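Local structure of polyporopepsin (Irpex lacteus, 1WKR) at residues N17-L29 with L40-S52. The protein is a fungal aspartic endopeptidase of the pepsin family that clots milk and cleaves peptide bonds with broad specificity. Numbering follows the deposited sequence.
Sequences NVGVGSPATTYSL and LGADKSYVKTSTS
Tyr27 and Leu40 meet face-on where an irregular loop, 40-52, packs against the antiparallel hairpin formed by strands 14-20 and 25-32, a worked example of how one aromatic residue can help secure a loop without strand pairing. Followed outward, the tyrosine leaves its CB with CG anti to the carbonyl carbon (chi1 -60°), which carries the ring across to the loop. There Leu40 CD2 sits almost directly over the ring centre, 3.7 Å from the centroid, a CH-pi contact; the same methyl meets Val20 CG2 tip to tip. Farther along, CE2 has Lys44 CB at 3.9 Å, approaching obliquely, and Ser45 O near the ring plane. At the tip, OH accepts a nearly straight bond from Val47 N (3.0 Å, 171°) and donates to a water, which in turn donates to Val20 O and Val47 O.

Other bonds fasten the loop on either side. Lys44 NZ reaches Thr26 O at 2.8 Å, its chain bent at the last torsion. Around the hairpin turn, Ser22 N donates to Thr49 OG1 in a nearly straight bond of 2.9 Å. Asp75 on strand 67-79 takes Thr51 OG1 on its OD1 and Tyr46 OH on its OD2. One bond received and one given would hold the Tyr27 hydroxyl in one rotation while Leu40 CD2 packs on one face of the ring: the hydroxyl satisfies Val47 N directly and, through one water, Val47 O and Val20 O, joining loop to pepsin-fold hairpin.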
# COMPACT_ATOMS: atom_id res chain seq x y z
N ASN A 17 -14.69 -2.87 -0.59
CA ASN A 17 -16.02 -2.26 -0.51
C ASN A 17 -16.21 -1.60 0.79
O ASN A 17 -15.96 -2.13 1.88
CB ASN A 17 -17.12 -3.38 -0.69
CG ASN A 17 -17.14 -3.81 -2.10
OD1 ASN A 17 -17.52 -5.09 -2.26
ND2 ASN A 17 -16.86 -3.10 -3.03
N VAL A 18 -16.70 -0.35 0.72
CA VAL A 18 -16.91 0.49 1.90
C VAL A 18 -18.31 1.08 1.80
O VAL A 18 -18.65 1.74 0.76
CB VAL A 18 -15.88 1.65 1.99
CG1 VAL A 18 -16.06 2.48 3.22
CG2 VAL A 18 -14.46 1.06 1.91
N GLY A 19 -19.14 0.88 2.79
CA GLY A 19 -20.46 1.57 2.80
C GLY A 19 -20.35 2.92 3.40
O GLY A 19 -19.62 3.15 4.39
N VAL A 20 -21.07 3.89 2.84
CA VAL A 20 -21.14 5.23 3.36
C VAL A 20 -22.60 5.66 3.37
O VAL A 20 -23.29 5.54 2.34
CB VAL A 20 -20.30 6.21 2.55
CG1 VAL A 20 -20.38 7.59 3.21
CG2 VAL A 20 -18.81 5.73 2.44
N GLY A 21 -23.03 6.11 4.53
CA GLY A 21 -24.45 6.63 4.72
C GLY A 21 -25.32 5.56 5.39
O GLY A 21 -24.97 4.44 5.65
N SER A 22 -26.53 6.04 5.57
CA SER A 22 -27.66 5.19 6.07
C SER A 22 -28.94 5.64 5.42
O SER A 22 -29.46 6.73 5.76
CB SER A 22 -27.79 5.34 7.57
OG SER A 22 -28.79 4.48 8.06
N PRO A 23 -29.42 4.88 4.48
CA PRO A 23 -28.95 3.57 4.03
C PRO A 23 -27.56 3.77 3.26
O PRO A 23 -27.31 4.81 2.69
CB PRO A 23 -30.01 3.10 3.04
CG PRO A 23 -30.59 4.28 2.60
CD PRO A 23 -30.66 5.27 3.75
N ALA A 24 -26.79 2.72 3.34
CA ALA A 24 -25.37 2.80 2.83
C ALA A 24 -25.35 2.58 1.29
O ALA A 24 -25.98 1.69 0.76
CB ALA A 24 -24.53 1.74 3.52
N THR A 25 -24.56 3.44 0.67
CA THR A 25 -24.14 3.20 -0.72
C THR A 25 -22.74 2.59 -0.64
O THR A 25 -21.92 3.04 0.15
CB THR A 25 -24.13 4.55 -1.50
OG1 THR A 25 -25.52 4.95 -1.66
CG2 THR A 25 -23.56 4.40 -2.90
N THR A 26 -22.47 1.61 -1.49
CA THR A 26 -21.15 1.03 -1.55
C THR A 26 -20.23 1.70 -2.52
O THR A 26 -20.60 2.00 -3.68
CB THR A 26 -21.30 -0.42 -2.00
OG1 THR A 26 -22.03 -1.14 -0.98
CG2 THR A 26 -19.90 -1.13 -2.06
N TYR A 27 -18.99 1.98 -2.08
CA TYR A 27 -17.96 2.56 -2.89
C TYR A 27 -16.76 1.60 -2.85
O TYR A 27 -16.48 0.96 -1.82
CB TYR A 27 -17.51 3.91 -2.33
CG TYR A 27 -18.67 4.91 -2.27
CD1 TYR A 27 -19.56 4.88 -1.21
CD2 TYR A 27 -18.86 5.84 -3.28
CE1 TYR A 27 -20.63 5.76 -1.12
CE2 TYR A 27 -19.97 6.78 -3.21
CZ TYR A 27 -20.76 6.66 -2.13
OH TYR A 27 -21.85 7.59 -2.02
N SER A 28 -15.98 1.54 -3.95
CA SER A 28 -14.79 0.65 -3.99
C SER A 28 -13.58 1.55 -3.75
O SER A 28 -13.22 2.34 -4.62
CB SER A 28 -14.79 -0.03 -5.32
OG SER A 28 -13.68 -0.93 -5.34
N LEU A 29 -12.98 1.47 -2.56
CA LEU A 29 -11.93 2.36 -2.16
C LEU A 29 -10.61 1.66 -2.17
O LEU A 29 -10.45 0.51 -1.72
CB LEU A 29 -12.18 2.93 -0.77
CG LEU A 29 -13.52 3.74 -0.62
CD1 LEU A 29 -13.49 4.49 0.68
CD2 LEU A 29 -13.69 4.79 -1.76
N LEU A 40 -14.01 9.79 -1.28
CA LEU A 40 -14.75 9.18 -2.39
C LEU A 40 -15.15 10.31 -3.38
O LEU A 40 -14.93 11.49 -3.11
CB LEU A 40 -15.98 8.39 -1.88
CG LEU A 40 -16.99 9.18 -1.06
CD1 LEU A 40 -18.00 9.98 -1.93
CD2 LEU A 40 -17.77 8.19 -0.18
N GLY A 41 -15.69 9.90 -4.52
CA GLY A 41 -16.17 10.89 -5.52
C GLY A 41 -15.42 10.76 -6.79
O GLY A 41 -15.70 11.56 -7.74
N ALA A 42 -14.43 9.87 -6.95
CA ALA A 42 -13.75 9.69 -8.24
C ALA A 42 -14.58 9.00 -9.23
O ALA A 42 -14.21 8.97 -10.48
CB ALA A 42 -12.40 8.93 -8.04
N ASP A 43 -15.64 8.36 -8.87
CA ASP A 43 -16.55 7.63 -9.84
C ASP A 43 -17.97 7.91 -9.40
O ASP A 43 -18.55 8.97 -9.79
CB ASP A 43 -16.19 6.21 -9.95
CG ASP A 43 -17.06 5.45 -10.96
OD1 ASP A 43 -17.86 6.10 -11.62
OD2 ASP A 43 -16.96 4.19 -11.04
N LYS A 44 -18.55 7.06 -8.58
CA LYS A 44 -19.95 7.28 -8.10
C LYS A 44 -20.03 8.61 -7.39
O LYS A 44 -19.19 9.02 -6.57
CB LYS A 44 -20.28 6.22 -7.07
CG LYS A 44 -20.32 4.82 -7.67
CD LYS A 44 -20.52 3.76 -6.51
CE LYS A 44 -20.71 2.36 -6.91
NZ LYS A 44 -21.71 1.64 -6.27
N SER A 45 -21.15 9.35 -7.58
CA SER A 45 -21.43 10.56 -6.85
C SER A 45 -21.67 10.17 -5.35
O SER A 45 -22.22 9.14 -5.05
CB SER A 45 -22.71 11.20 -7.38
OG SER A 45 -22.54 11.53 -8.75
N TYR A 46 -21.32 11.14 -4.52
CA TYR A 46 -21.60 11.01 -3.07
C TYR A 46 -23.11 11.04 -2.85
O TYR A 46 -23.76 12.05 -3.13
CB TYR A 46 -20.96 12.14 -2.32
CG TYR A 46 -21.12 12.16 -0.82
CD1 TYR A 46 -21.18 10.99 -0.07
CD2 TYR A 46 -21.17 13.38 -0.15
CE1 TYR A 46 -21.30 11.04 1.31
CE2 TYR A 46 -21.29 13.42 1.22
CZ TYR A 46 -21.34 12.28 1.91
OH TYR A 46 -21.42 12.40 3.32
N VAL A 47 -23.65 9.97 -2.31
CA VAL A 47 -25.11 9.88 -1.99
C VAL A 47 -25.28 10.36 -0.57
O VAL A 47 -24.79 9.70 0.42
CB VAL A 47 -25.56 8.49 -2.16
CG1 VAL A 47 -27.08 8.42 -1.81
CG2 VAL A 47 -25.36 8.06 -3.66
N LYS A 48 -25.92 11.49 -0.36
CA LYS A 48 -26.06 12.13 0.94
C LYS A 48 -27.31 11.62 1.62
O LYS A 48 -28.45 11.70 1.10
CB LYS A 48 -26.16 13.65 0.76
CG LYS A 48 -24.80 14.17 0.28
CD LYS A 48 -24.87 15.74 0.18
CE LYS A 48 -23.52 16.30 -0.31
NZ LYS A 48 -23.62 17.80 -0.39
N THR A 49 -27.16 11.05 2.81
CA THR A 49 -28.24 10.54 3.61
C THR A 49 -28.24 11.27 4.91
O THR A 49 -27.49 12.20 5.17
CB THR A 49 -28.07 9.03 3.87
OG1 THR A 49 -26.87 8.82 4.68
CG2 THR A 49 -27.93 8.26 2.59
N SER A 50 -29.13 10.80 5.86
CA SER A 50 -29.27 11.56 7.06
C SER A 50 -28.08 11.56 8.00
O SER A 50 -27.89 12.41 8.82
CB SER A 50 -30.45 10.98 7.92
OG SER A 50 -30.15 9.67 8.36
N THR A 51 -27.13 10.60 7.75
CA THR A 51 -25.92 10.54 8.58
C THR A 51 -24.78 11.47 7.99
O THR A 51 -23.75 11.59 8.64
CB THR A 51 -25.39 9.13 8.65
OG1 THR A 51 -25.31 8.53 7.39
CG2 THR A 51 -26.35 8.22 9.53
N SER A 52 -24.99 12.02 6.83
CA SER A 52 -24.00 12.99 6.24
C SER A 52 -24.10 14.32 6.98
O SER A 52 -25.26 14.84 7.09
CB SER A 52 -24.32 13.14 4.76
OG SER A 52 -23.39 14.09 4.19
O HOH W 1 -22.94 7.69 0.52
O HOH W 2 -30.94 7.11 8.17